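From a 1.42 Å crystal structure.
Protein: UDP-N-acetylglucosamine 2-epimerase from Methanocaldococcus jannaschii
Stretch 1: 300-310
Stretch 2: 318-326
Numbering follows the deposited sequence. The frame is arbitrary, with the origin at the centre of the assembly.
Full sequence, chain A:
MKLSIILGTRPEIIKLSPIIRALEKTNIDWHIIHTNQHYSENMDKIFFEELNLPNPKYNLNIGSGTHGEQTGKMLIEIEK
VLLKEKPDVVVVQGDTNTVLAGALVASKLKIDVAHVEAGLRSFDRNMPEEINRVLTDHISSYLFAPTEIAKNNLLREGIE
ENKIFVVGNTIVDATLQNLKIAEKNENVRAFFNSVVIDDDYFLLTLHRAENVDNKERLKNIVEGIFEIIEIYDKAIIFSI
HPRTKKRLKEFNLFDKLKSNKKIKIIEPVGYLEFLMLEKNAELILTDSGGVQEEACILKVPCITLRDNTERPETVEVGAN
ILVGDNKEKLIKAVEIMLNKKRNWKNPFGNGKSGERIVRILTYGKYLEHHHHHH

Stretch 1 (300-310) VPCITLRDNTE
Stretch 2 (318-326) GANILVGDN

Two segments of one chain lie side by side and run the same way, strand 302-304 against a weakly bonded strand at about 320-322, with 22° between their directions and 4.7 Å at closest approach. The register pairs Cys302 with Asn320, Ile303 with Ile321 and Thr304 with Leu322, at CA-CA distances of 4.6, 5.1 and 4.8 Å. In stretch 1, Cys302 (phi/psi -122/141), Ile303 (-122/121) and Thr304 (-102/121) are extended; Leu305 (-86/57) breaks from the strand and Arg306 follows at -144/162. Together the stretches bury 620 Å².

Stretch 2 opens with Gly318, which leaves a helix through a Schellman motif. Its phi/psi of 99/7 would jam a CB against the preceding carbonyl, so glycine suits the turn. Ala319 (-84/-14) then starts the pairing through its backbone: Cys302 N donates to Ala319 O at 3.0 Å. Water 1 also donates to Ala319 O and to Val300 O, 2.8 Å from each, and so joins the two carbonyls.

Asn320 is extended (-148/152), with chi1 t and chi2 14°. Its CB points to the same sheet face as those of Cys302 (chi1 t) and Thr304 (chi1 m), and the end of its side chain comes nearer to stretch 1, where Thr304 OG1 donates to Asn320 OD1 at 2.7 Å. A short polar side chain and a beta-branched hydroxyl thus meet in a buried setting, while Asn320 ND2 is satisfied elsewhere in the structure. The carbonyl of Cys302 receives a weak bond from Ile321 N to Cys302 O, 3.3 Å and bent to 134°, supplemented by a CA-H...O contact of 3.3 Å from Asn320 CA to Cys302 O.

Ile321 (-144/139, chi1 t, chi2 t) turns to the other face beside Ile303 (chi1 m, chi2 t), bringing Ile303 CG1 to 3.7 Å from Ile321 CG2. Its carbonyl takes the straightest of the backbone bonds between the stretches, Thr304 N to Ile321 O, 2.8 Å at 174°.

Leu322 (-94/131, chi1 m, chi2 t) returns to the face of Thr304 and has the largest area covered by the other stretch, 89 Å². Leu322 CD2 lies 3.6 Å from Thr304 CB and 4.0 Å from Thr309 CG2, while Leu322 CD1 is 3.6 Å from Asn308 CA. The long side chain is thus packed by the loop beyond the strand.

Val323 (-127/-5, chi1 m) closes the ladder, with Val323 N donating to Thr304 O at 2.9 Å and 169°. Val323 CG2 touches two apolar neighbours, Ile303 CG2 at 3.6 Å and Leu305 CD2 at 3.7 Å.

A type II' turn runs from Val323 to Asn326. Gly324 takes its positive phi (50/-128) and donates weakly from Gly324 N to Arg306 O at 2.9 Å. An ideal CB on Gly324 would clash with Asp307 OD1, 2.3 Å away. Asp325 (-90/-14, chi1 t) sends its side-chain end away; water 2 links the stretches here, accepting from Asp325 N at 2.8 Å and donating to Asp307 OD1 at 2.5 Å. Asn326 N bonds to Val323 O at 3.1 Å, and the Asn326 side chain (-85/118, chi1 t) caps the helix that follows.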

# COMPACT_ATOMS: atom_id res chain seq x y z
N VAL A 300 -12.12 -31.60 -11.28
CA VAL A 300 -13.56 -31.42 -11.27
C VAL A 300 -13.83 -30.12 -12.00
O VAL A 300 -13.27 -29.09 -11.63
CB VAL A 300 -14.09 -31.35 -9.82
CG1 VAL A 300 -15.59 -31.13 -9.79
CG2 VAL A 300 -13.73 -32.63 -9.06
N PRO A 301 -14.68 -30.14 -13.04
CA PRO A 301 -14.93 -28.91 -13.79
C PRO A 301 -15.46 -27.78 -12.91
O PRO A 301 -16.26 -28.00 -12.00
CB PRO A 301 -16.00 -29.33 -14.81
CG PRO A 301 -15.88 -30.80 -14.90
CD PRO A 301 -15.47 -31.27 -13.55
N CYS A 302 -15.00 -26.57 -13.20
CA CYS A 302 -15.34 -25.41 -12.39
C CYS A 302 -16.03 -24.34 -13.24
O CYS A 302 -15.67 -24.12 -14.41
CB CYS A 302 -14.06 -24.84 -11.76
SG CYS A 302 -14.36 -23.58 -10.48
N ILE A 303 -17.03 -23.69 -12.65
CA ILE A 303 -17.65 -22.52 -13.26
C ILE A 303 -17.52 -21.38 -12.27
O ILE A 303 -17.98 -21.48 -11.13
CB ILE A 303 -19.12 -22.77 -13.60
CG1 ILE A 303 -19.22 -23.79 -14.73
CG2 ILE A 303 -19.81 -21.46 -14.00
CD1 ILE A 303 -20.62 -24.34 -14.93
N THR A 304 -16.87 -20.30 -12.71
CA THR A 304 -16.55 -19.19 -11.81
C THR A 304 -17.53 -18.04 -12.03
O THR A 304 -17.66 -17.51 -13.14
CB THR A 304 -15.09 -18.73 -11.97
OG1 THR A 304 -14.22 -19.81 -11.62
CG2 THR A 304 -14.80 -17.58 -11.03
N LEU A 305 -18.23 -17.68 -10.96
CA LEU A 305 -19.27 -16.66 -11.00
C LEU A 305 -18.66 -15.26 -10.83
O LEU A 305 -19.03 -14.51 -9.92
CB LEU A 305 -20.32 -16.96 -9.92
CG LEU A 305 -20.93 -18.37 -9.99
CD1 LEU A 305 -21.54 -18.77 -8.65
CD2 LEU A 305 -21.98 -18.45 -11.08
N ARG A 306 -17.72 -14.94 -11.72
CA ARG A 306 -17.01 -13.66 -11.70
C ARG A 306 -16.75 -13.24 -13.14
O ARG A 306 -16.82 -14.06 -14.05
CB ARG A 306 -15.67 -13.78 -10.96
CG ARG A 306 -15.78 -14.11 -9.48
CD ARG A 306 -14.41 -14.39 -8.85
NE ARG A 306 -13.47 -13.30 -9.11
CZ ARG A 306 -12.16 -13.36 -8.91
NH1 ARG A 306 -11.61 -14.46 -8.41
NH2 ARG A 306 -11.39 -12.32 -9.21
N ASP A 307 -16.45 -11.95 -13.34
CA ASP A 307 -16.18 -11.43 -14.68
C ASP A 307 -14.72 -11.62 -15.06
O ASP A 307 -14.34 -11.48 -16.22
CB ASP A 307 -16.53 -9.94 -14.75
CG ASP A 307 -18.00 -9.67 -14.58
OD1 ASP A 307 -18.81 -10.48 -15.08
OD2 ASP A 307 -18.35 -8.65 -13.94
N ASN A 308 -13.90 -11.94 -14.06
CA ASN A 308 -12.49 -12.17 -14.28
C ASN A 308 -11.96 -13.04 -13.15
O ASN A 308 -12.66 -13.28 -12.17
CB ASN A 308 -11.72 -10.86 -14.33
CG ASN A 308 -12.07 -9.95 -13.19
OD1 ASN A 308 -11.88 -10.30 -12.03
ND2 ASN A 308 -12.61 -8.77 -13.50
N THR A 309 -10.73 -13.51 -13.31
CA THR A 309 -10.11 -14.30 -12.26
C THR A 309 -8.63 -13.96 -12.18
O THR A 309 -8.03 -13.51 -13.16
CB THR A 309 -10.30 -15.82 -12.49
OG1 THR A 309 -9.64 -16.54 -11.44
CG2 THR A 309 -9.70 -16.26 -13.83
N GLU A 310 -8.04 -14.16 -11.01
CA GLU A 310 -6.61 -13.94 -10.85
C GLU A 310 -5.86 -15.26 -10.95
O GLU A 310 -4.65 -15.30 -10.76
CB GLU A 310 -6.26 -13.17 -9.57
CG GLU A 310 -6.77 -13.77 -8.27
CD GLU A 310 -8.27 -13.68 -8.16
OE1 GLU A 310 -8.80 -12.55 -8.11
OE2 GLU A 310 -8.90 -14.75 -8.16
N GLY A 318 -8.43 -25.24 -19.48
CA GLY A 318 -9.75 -25.75 -19.82
C GLY A 318 -10.58 -26.23 -18.64
O GLY A 318 -11.68 -26.78 -18.81
N ALA A 319 -10.06 -26.01 -17.44
CA ALA A 319 -10.66 -26.54 -16.22
C ALA A 319 -11.79 -25.65 -15.70
O ALA A 319 -12.57 -26.09 -14.86
CB ALA A 319 -9.59 -26.73 -15.15
N ASN A 320 -11.88 -24.42 -16.20
CA ASN A 320 -12.68 -23.36 -15.57
C ASN A 320 -13.22 -22.45 -16.66
O ASN A 320 -12.61 -22.32 -17.72
CB ASN A 320 -11.77 -22.58 -14.60
CG ASN A 320 -12.52 -21.60 -13.69
OD1 ASN A 320 -13.75 -21.64 -13.55
ND2 ASN A 320 -11.76 -20.74 -13.02
N ILE A 321 -14.36 -21.84 -16.39
CA ILE A 321 -14.99 -20.90 -17.31
C ILE A 321 -15.64 -19.80 -16.50
O ILE A 321 -16.23 -20.07 -15.45
CB ILE A 321 -16.01 -21.62 -18.22
CG1 ILE A 321 -16.66 -20.65 -19.21
CG2 ILE A 321 -17.04 -22.37 -17.39
CD1 ILE A 321 -17.42 -21.37 -20.30
N LEU A 322 -15.51 -18.55 -16.97
CA LEU A 322 -16.07 -17.40 -16.27
C LEU A 322 -17.46 -17.06 -16.81
O LEU A 322 -17.64 -16.94 -18.03
CB LEU A 322 -15.17 -16.18 -16.44
CG LEU A 322 -13.70 -16.36 -16.09
CD1 LEU A 322 -12.93 -15.07 -16.29
CD2 LEU A 322 -13.56 -16.84 -14.66
N VAL A 323 -18.42 -16.89 -15.91
CA VAL A 323 -19.80 -16.55 -16.29
C VAL A 323 -20.37 -15.31 -15.60
O VAL A 323 -21.49 -14.89 -15.92
CB VAL A 323 -20.76 -17.73 -16.05
CG1 VAL A 323 -20.33 -18.94 -16.84
CG2 VAL A 323 -20.85 -18.06 -14.56
N GLY A 324 -19.62 -14.75 -14.66
CA GLY A 324 -20.08 -13.60 -13.90
C GLY A 324 -21.46 -13.77 -13.30
O GLY A 324 -21.77 -14.79 -12.65
N ASP A 325 -22.28 -12.76 -13.59
CA ASP A 325 -23.64 -12.48 -13.13
C ASP A 325 -24.67 -13.12 -14.06
O ASP A 325 -25.86 -13.23 -13.73
CB ASP A 325 -23.78 -10.94 -13.22
CG ASP A 325 -25.15 -10.42 -12.82
OD1 ASP A 325 -26.14 -10.63 -13.55
OD2 ASP A 325 -25.23 -9.71 -11.80
N ASN A 326 -24.21 -13.52 -15.23
CA ASN A 326 -25.07 -13.78 -16.39
C ASN A 326 -25.67 -15.18 -16.38
O ASN A 326 -24.93 -16.16 -16.46
CB ASN A 326 -24.22 -13.57 -17.66
CG ASN A 326 -25.02 -13.66 -18.95
OD1 ASN A 326 -25.81 -14.57 -19.17
ND2 ASN A 326 -24.80 -12.69 -19.83
O HOH W 1 -11.50 -27.15 -12.50
O HOH W 2 -21.34 -10.50 -15.02